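Local coordinates for protein RTX-adhesin (Marinomonas primoryensis, PDB 5IRB) that binds calcium and forms part of a 1.5-MDa adhesin that attaches its Antarctic bacterium to diatoms and ice, at residues 2-8 and 92-98; 30-36 and 63-69. Residue numbers count along the deposited sequence, not the author numbering.

How the contacts relate
The chain begins with residues 2-8, which contact 1 lays parallel to residues 92-98, which lead into strand 95-106, closing a loop with 83 residues between the two segments. From Ile8 the chain runs on through strand 8-12 and later strand 29-38, and contact 2 closes a smaller loop by pairing residues 30-36 with residues 63-69. Contact 2 is therefore enclosed by contact 1, without crossing. Contact 2 joins neighbouring strands of one sheet of the first beta-sandwich domain, whereas contact 1 ties the approach to that sheet's strand 8-12 to the facing sheet. Their centres lie 22 Å apart, yet they touch, with Ile8 CB 4.1 Å from Val36 CG1.

Contact 1. Residues 2-8 and 92-98; sequences NQSPLLI and AGQQGTA
Two direct hydrogen bonds define this contact: Leu6 N to Gln95 O (2.6 Å, 178°) and Gln94 NE2 to Ser4 O (2.9 Å, 170°). Residues 2-8 run extended from Ser4 onward and parallel to residues 92-98, with CA pairs Leu6-Gly96 at 4.1 Å and Ile8-Ala98 at 6.2 Å. Water bridges flank the backbone bond: one water joins Ser4 O to Gln95 N (2.9 Å each), another Thr97 O (2.6 Å) to Ile8 N (3.2 Å). Gln94 is m at chi1, t at chi2 and -88° at chi3, and its OE1 accepts a hydrogen bond from Asn90 ND2. Gly96 CA lies 3.3 Å from Leu6 O, where an ideal CB would clash. Leu6 (m, t) sets CG 3.8 Å from Gln94 CB; Ile8 (p, t) sets CG1 4.0 Å from Ala98 CB; Leu6 and Ile8 also pack on Val88 of strand 81-89. Leu7 N hydrogen-bonds Asp39, just beyond strand 29-38, consistent with a switch between sheets; one direct hydrogen bond and two waters join the backbones here.

Contact 2. Residues 30-36 and 63-69; sequences VTLTGVV and GTWSVSV
This is antiparallel strand pairing between the middle strand, 29-38, and an outer strand, 64-70, of the three-stranded sheet in the first domain. The segment axes approach to 4.6 Å, with 159° between their N-to-C directions. Val30-Val69, Leu32-Val67 and Gly34-Trp65 are hydrogen-bonded pairs: Val30 N to Val69 O and Val69 N to Val30 O are 2.8 Å, Leu32 N to Val67 O is 3.0 Å and Val67 N to Leu32 O 2.9 Å, and Gly34 N to Trp65 O and Trp65 N to Gly34 O are both 3.0 Å. Val36 N to Gly63 O (2.8 Å) extends the ladder to the loop residue Gly63, whose phi of 82° suits glycine. Non-hydrogen-bonded pairs Thr31-Ser68, Thr33-Ser66 and Val35-Thr64 alternate with these, CA atoms 4.1-4.6 Å apart.

The fold is a beta-sandwich, probably of the immunoglobulin-like type found in adhesin repeats. Leu32, Trp65 and Val67 pack inward on strand 43-50 of the facing sheet, while Thr31, Ser66 and Ser68 are exposed on the other face. Leu32 (m, t) places CD1 3.8 Å from Val69 CG2.

Trp65, at chi1 54° (p) and chi2 -89°, folds its indole across Gly34: Gly34 CA stands 3.8 Å from the centroid of the five-membered ring, 28° off its normal, a CH-pi contact. An ideal CB on Gly34 would fall 2.6 Å from Trp65 CZ2, a clash. Such cover of a cross-strand glycine by an aromatic is known as aromatic rescue. Val36 CG2 reaches Trp65 CD1 at 4.0 Å, and at the other end Val30 touches Thr16, a calcium ligand.

Contact 1. Residues 2-8 and 92-98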
loop_
_atom_site.group_PDB
_atom_site.type_symbol
_atom_site.label_atom_id
_atom_site.label_comp_id
_atom_site.label_asym_id
_atom_site.label_seq_id
_atom_site.Cartn_x
_atom_site.Cartn_y
_atom_site.Cartn_z
ATOM N N ASN A 2 -4.331 62.823 -37.966
ATOM C CA ASN A 2 -5.163 63.368 -36.894
ATOM C C ASN A 2 -6.627 62.930 -37.026
ATOM O O ASN A 2 -7.421 63.092 -36.097
ATOM C CB ASN A 2 -5.058 64.882 -36.853
ATOM C CG ASN A 2 -3.782 65.348 -36.179
ATOM O OD1 ASN A 2 -2.735 65.495 -36.824
ATOM N ND2 ASN A 2 -3.855 65.561 -34.863
ATOM N N GLN A 3 -6.996 62.415 -38.196
ATOM C CA GLN A 3 -8.366 61.954 -38.405
ATOM C C GLN A 3 -8.460 60.438 -38.549
ATOM O O GLN A 3 -9.553 59.886 -38.505
ATOM C CB GLN A 3 -8.985 62.575 -39.658
ATOM C CG GLN A 3 -9.061 64.089 -39.687
ATOM C CD GLN A 3 -9.807 64.657 -38.501
ATOM O OE1 GLN A 3 -10.833 64.121 -38.081
ATOM N NE2 GLN A 3 -9.321 65.776 -37.980
ATOM N N SER A 4 -7.318 59.783 -38.730
ATOM C CA SER A 4 -7.237 58.326 -38.945
ATOM C C SER A 4 -7.597 57.463 -37.752
ATOM O O SER A 4 -7.565 57.932 -36.619
ATOM C CB SER A 4 -5.839 57.931 -39.431
ATOM O OG SER A 4 -4.840 58.336 -38.522
ATOM N N PRO A 5 -8.051 56.218 -38.016
ATOM C CA PRO A 5 -8.252 55.291 -36.892
ATOM C C PRO A 5 -6.908 55.065 -36.222
ATOM O O PRO A 5 -5.905 55.016 -36.920
ATOM C CB PRO A 5 -8.751 53.994 -37.548
ATOM C CG PRO A 5 -8.636 54.184 -39.019
ATOM C CD PRO A 5 -8.407 55.641 -39.322
ATOM N N LEU A 6 -6.859 54.868 -34.918
ATOM C CA LEU A 6 -5.577 54.515 -34.319
ATOM C C LEU A 6 -5.254 53.039 -34.521
ATOM O O LEU A 6 -6.140 52.196 -34.403
ATOM C CB LEU A 6 -5.564 54.869 -32.832
ATOM C CG LEU A 6 -5.793 56.345 -32.530
ATOM C CD1 LEU A 6 -6.135 56.578 -31.073
ATOM C CD2 LEU A 6 -4.582 57.159 -32.968
ATOM N N LEU A 7 -4.010 52.742 -34.887
ATOM C CA LEU A 7 -3.572 51.357 -35.062
ATOM C C LEU A 7 -2.854 50.872 -33.782
ATOM O O LEU A 7 -1.766 51.349 -33.445
ATOM C CB LEU A 7 -2.687 51.224 -36.301
ATOM C CG LEU A 7 -3.444 51.759 -37.541
ATOM C CD1 LEU A 7 -2.642 51.632 -38.831
ATOM C CD2 LEU A 7 -4.850 51.130 -37.707
ATOM N N ILE A 8 -3.498 49.965 -33.053
ATOM C CA ILE A 8 -2.921 49.389 -31.828
ATOM C C ILE A 8 -2.888 47.862 -31.788
ATOM O O ILE A 8 -3.566 47.182 -32.557
ATOM C CB ILE A 8 -3.694 49.867 -30.592
ATOM C CG1 ILE A 8 -5.187 49.624 -30.818
ATOM C CG2 ILE A 8 -3.443 51.350 -30.344
ATOM C CD1 ILE A 8 -6.025 49.806 -29.598
ATOM N N ALA A 92 -6.590 64.194 -29.398
ATOM C CA ALA A 92 -7.452 64.715 -30.469
ATOM C C ALA A 92 -8.808 64.020 -30.629
ATOM O O ALA A 92 -9.618 64.442 -31.458
ATOM C CB ALA A 92 -6.711 64.652 -31.792
ATOM N N GLY A 93 -9.065 62.966 -29.852
ATOM C CA GLY A 93 -10.333 62.257 -29.947
ATOM C C GLY A 93 -10.354 61.182 -31.031
ATOM O O GLY A 93 -11.406 60.616 -31.341
ATOM N N GLN A 94 -9.193 60.888 -31.608
ATOM C CA GLN A 94 -9.054 59.694 -32.429
ATOM C C GLN A 94 -9.207 58.475 -31.555
ATOM O O GLN A 94 -8.809 58.508 -30.397
ATOM C CB GLN A 94 -7.703 59.620 -33.127
ATOM C CG GLN A 94 -7.497 60.631 -34.215
ATOM C CD GLN A 94 -6.054 60.710 -34.609
ATOM O OE1 GLN A 94 -5.285 61.471 -34.028
ATOM N NE2 GLN A 94 -5.660 59.889 -35.580
ATOM N N GLN A 95 -9.819 57.425 -32.099
ATOM C CA GLN A 95 -9.862 56.129 -31.439
ATOM C C GLN A 95 -9.274 54.983 -32.261
ATOM O O GLN A 95 -9.064 55.109 -33.478
ATOM C CB GLN A 95 -11.285 55.794 -31.051
ATOM C CG GLN A 95 -11.911 56.849 -30.209
ATOM C CD GLN A 95 -13.194 56.386 -29.596
ATOM O OE1 GLN A 95 -13.884 55.523 -30.142
ATOM N NE2 GLN A 95 -13.527 56.945 -28.447
ATOM N N GLY A 96 -9.014 53.864 -31.575
ATOM C CA GLY A 96 -8.528 52.649 -32.204
ATOM C C GLY A 96 -9.014 51.444 -31.404
ATOM O O GLY A 96 -9.209 51.549 -30.197
ATOM N N THR A 97 -9.251 50.324 -32.080
ATOM C CA THR A 97 -9.661 49.089 -31.438
ATOM C C THR A 97 -8.711 47.956 -31.795
ATOM O O THR A 97 -8.106 47.961 -32.863
ATOM C CB THR A 97 -11.087 48.688 -31.842
ATOM O OG1 THR A 97 -11.150 48.580 -33.275
ATOM C CG2 THR A 97 -12.089 49.741 -31.398
ATOM N N ALA A 98 -8.571 46.986 -30.893
ATOM C CA ALA A 98 -7.904 45.725 -31.245
ATOM C C ALA A 98 -8.482 44.553 -30.452
ATOM O O ALA A 98 -9.213 44.771 -29.490
ATOM C CB ALA A 98 -6.405 45.832 -31.011
HETATM O O HOH W 1 -9.923 57.874 -34.921
HETATM O O HOH W 2 -6.025 48.519 -34.281
#

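Contact 2. Residues 30-36 and 63-69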
loop_
_atom_site.group_PDB
_atom_site.type_symbol
_atom_site.label_atom_id
_atom_site.label_comp_id
_atom_site.label_asym_id
_atom_site.label_seq_id
_atom_site.Cartn_x
_atom_site.Cartn_y
_atom_site.Cartn_z
ATOM N N VAL A 30 -7.834 36.042 -9.371
ATOM C CA VAL A 30 -6.610 35.993 -10.157
ATOM C C VAL A 30 -6.416 37.331 -10.899
ATOM O O VAL A 30 -7.381 37.913 -11.384
ATOM C CB VAL A 30 -6.659 34.811 -11.148
ATOM C CG1 VAL A 30 -5.522 34.883 -12.138
ATOM C CG2 VAL A 30 -6.633 33.457 -10.380
ATOM N N THR A 31 -5.176 37.806 -10.971
ATOM C CA THR A 31 -4.846 39.016 -11.690
ATOM C C THR A 31 -4.294 38.717 -13.070
ATOM O O THR A 31 -3.264 38.056 -13.208
ATOM C CB THR A 31 -3.834 39.846 -10.912
ATOM O OG1 THR A 31 -4.398 40.165 -9.639
ATOM C CG2 THR A 31 -3.518 41.147 -11.664
ATOM N N LEU A 32 -5.018 39.169 -14.089
ATOM C CA LEU A 32 -4.587 39.037 -15.462
ATOM C C LEU A 32 -4.051 40.394 -15.884
ATOM O O LEU A 32 -4.526 41.415 -15.408
ATOM C CB LEU A 32 -5.754 38.608 -16.345
ATOM C CG LEU A 32 -6.438 37.289 -15.984
ATOM C CD1 LEU A 32 -7.574 36.982 -16.950
ATOM C CD2 LEU A 32 -5.422 36.156 -15.980
ATOM N N THR A 33 -3.061 40.406 -16.768
ATOM C CA THR A 33 -2.345 41.631 -17.075
ATOM C C THR A 33 -1.962 41.609 -18.540
ATOM O O THR A 33 -1.951 40.550 -19.164
ATOM C CB THR A 33 -1.061 41.822 -16.235
ATOM O OG1 THR A 33 -0.060 40.899 -16.666
ATOM C CG2 THR A 33 -1.320 41.668 -14.734
ATOM N N GLY A 34 -1.648 42.783 -19.085
ATOM C CA GLY A 34 -1.110 42.848 -20.417
ATOM C C GLY A 34 -0.690 44.248 -20.777
ATOM O O GLY A 34 -0.495 45.110 -19.912
ATOM N N VAL A 35 -0.553 44.475 -22.076
ATOM C CA VAL A 35 -0.076 45.748 -22.591
ATOM C C VAL A 35 -0.858 46.090 -23.852
ATOM O O VAL A 35 -1.332 45.193 -24.565
ATOM C CB VAL A 35 1.431 45.730 -22.894
ATOM C CG1 VAL A 35 2.233 45.605 -21.621
ATOM C CG2 VAL A 35 1.776 44.609 -23.864
ATOM N N VAL A 36 -1.006 47.384 -24.107
ATOM C CA VAL A 36 -1.539 47.884 -25.369
ATOM C C VAL A 36 -0.391 48.638 -26.030
ATOM O O VAL A 36 0.206 49.499 -25.419
ATOM C CB VAL A 36 -2.758 48.814 -25.181
ATOM C CG1 VAL A 36 -3.265 49.327 -26.538
ATOM C CG2 VAL A 36 -3.872 48.128 -24.387
ATOM N N GLY A 63 0.749 52.136 -20.922
ATOM C CA GLY A 63 0.249 51.105 -21.809
ATOM C C GLY A 63 -0.095 49.769 -21.172
ATOM O O GLY A 63 -0.690 48.914 -21.831
ATOM N N THR A 64 0.295 49.562 -19.915
ATOM C CA THR A 64 -0.033 48.308 -19.242
ATOM C C THR A 64 -1.443 48.333 -18.661
ATOM O O THR A 64 -2.061 49.387 -18.531
ATOM C CB THR A 64 0.931 47.981 -18.064
ATOM O OG1 THR A 64 0.800 48.990 -17.053
ATOM C CG2 THR A 64 2.380 47.894 -18.522
ATOM N N TRP A 65 -1.941 47.156 -18.301
ATOM C CA TRP A 65 -3.232 47.046 -17.650
ATOM C C TRP A 65 -3.252 45.761 -16.832
ATOM O O TRP A 65 -2.447 44.860 -17.051
ATOM C CB TRP A 65 -4.386 47.026 -18.650
ATOM C CG TRP A 65 -4.257 45.973 -19.714
ATOM C CD1 TRP A 65 -3.640 46.099 -20.919
ATOM C CD2 TRP A 65 -4.714 44.613 -19.640
ATOM N NE1 TRP A 65 -3.717 44.917 -21.613
ATOM C CE2 TRP A 65 -4.371 43.986 -20.842
ATOM C CE3 TRP A 65 -5.398 43.867 -18.666
ATOM C CZ2 TRP A 65 -4.688 42.660 -21.116
ATOM C CZ3 TRP A 65 -5.712 42.547 -18.933
ATOM C CH2 TRP A 65 -5.358 41.957 -20.147
ATOM N N SER A 66 -4.194 45.696 -15.906
ATOM C CA SER A 66 -4.264 44.620 -14.941
ATOM C C SER A 66 -5.675 44.610 -14.376
ATOM O O SER A 66 -6.265 45.669 -14.170
ATOM C CB SER A 66 -3.216 44.798 -13.847
ATOM O OG SER A 66 -3.818 44.709 -12.571
ATOM N N VAL A 67 -6.227 43.420 -14.172
ATOM C CA VAL A 67 -7.614 43.277 -13.745
ATOM C C VAL A 67 -7.827 41.987 -12.951
ATOM O O VAL A 67 -7.292 40.938 -13.287
ATOM C CB VAL A 67 -8.604 43.292 -14.951
ATOM C CG1 VAL A 67 -8.386 42.114 -15.884
ATOM C CG2 VAL A 67 -10.064 43.382 -14.474
ATOM N N SER A 68 -8.580 42.113 -11.868
ATOM C CA SER A 68 -8.983 40.988 -11.033
ATOM C C SER A 68 -10.128 40.179 -11.651
ATOM O O SER A 68 -11.175 40.743 -12.014
ATOM C CB SER A 68 -9.393 41.503 -9.662
ATOM O OG SER A 68 -8.525 40.999 -8.671
ATOM N N VAL A 69 -9.932 38.863 -11.781
ATOM C CA VAL A 69 -10.991 37.998 -12.302
ATOM C C VAL A 69 -11.224 36.797 -11.370
ATOM O O VAL A 69 -10.355 36.454 -10.571
ATOM C CB VAL A 69 -10.680 37.498 -13.723
ATOM C CG1 VAL A 69 -10.347 38.667 -14.625
ATOM C CG2 VAL A 69 -9.532 36.495 -13.727
#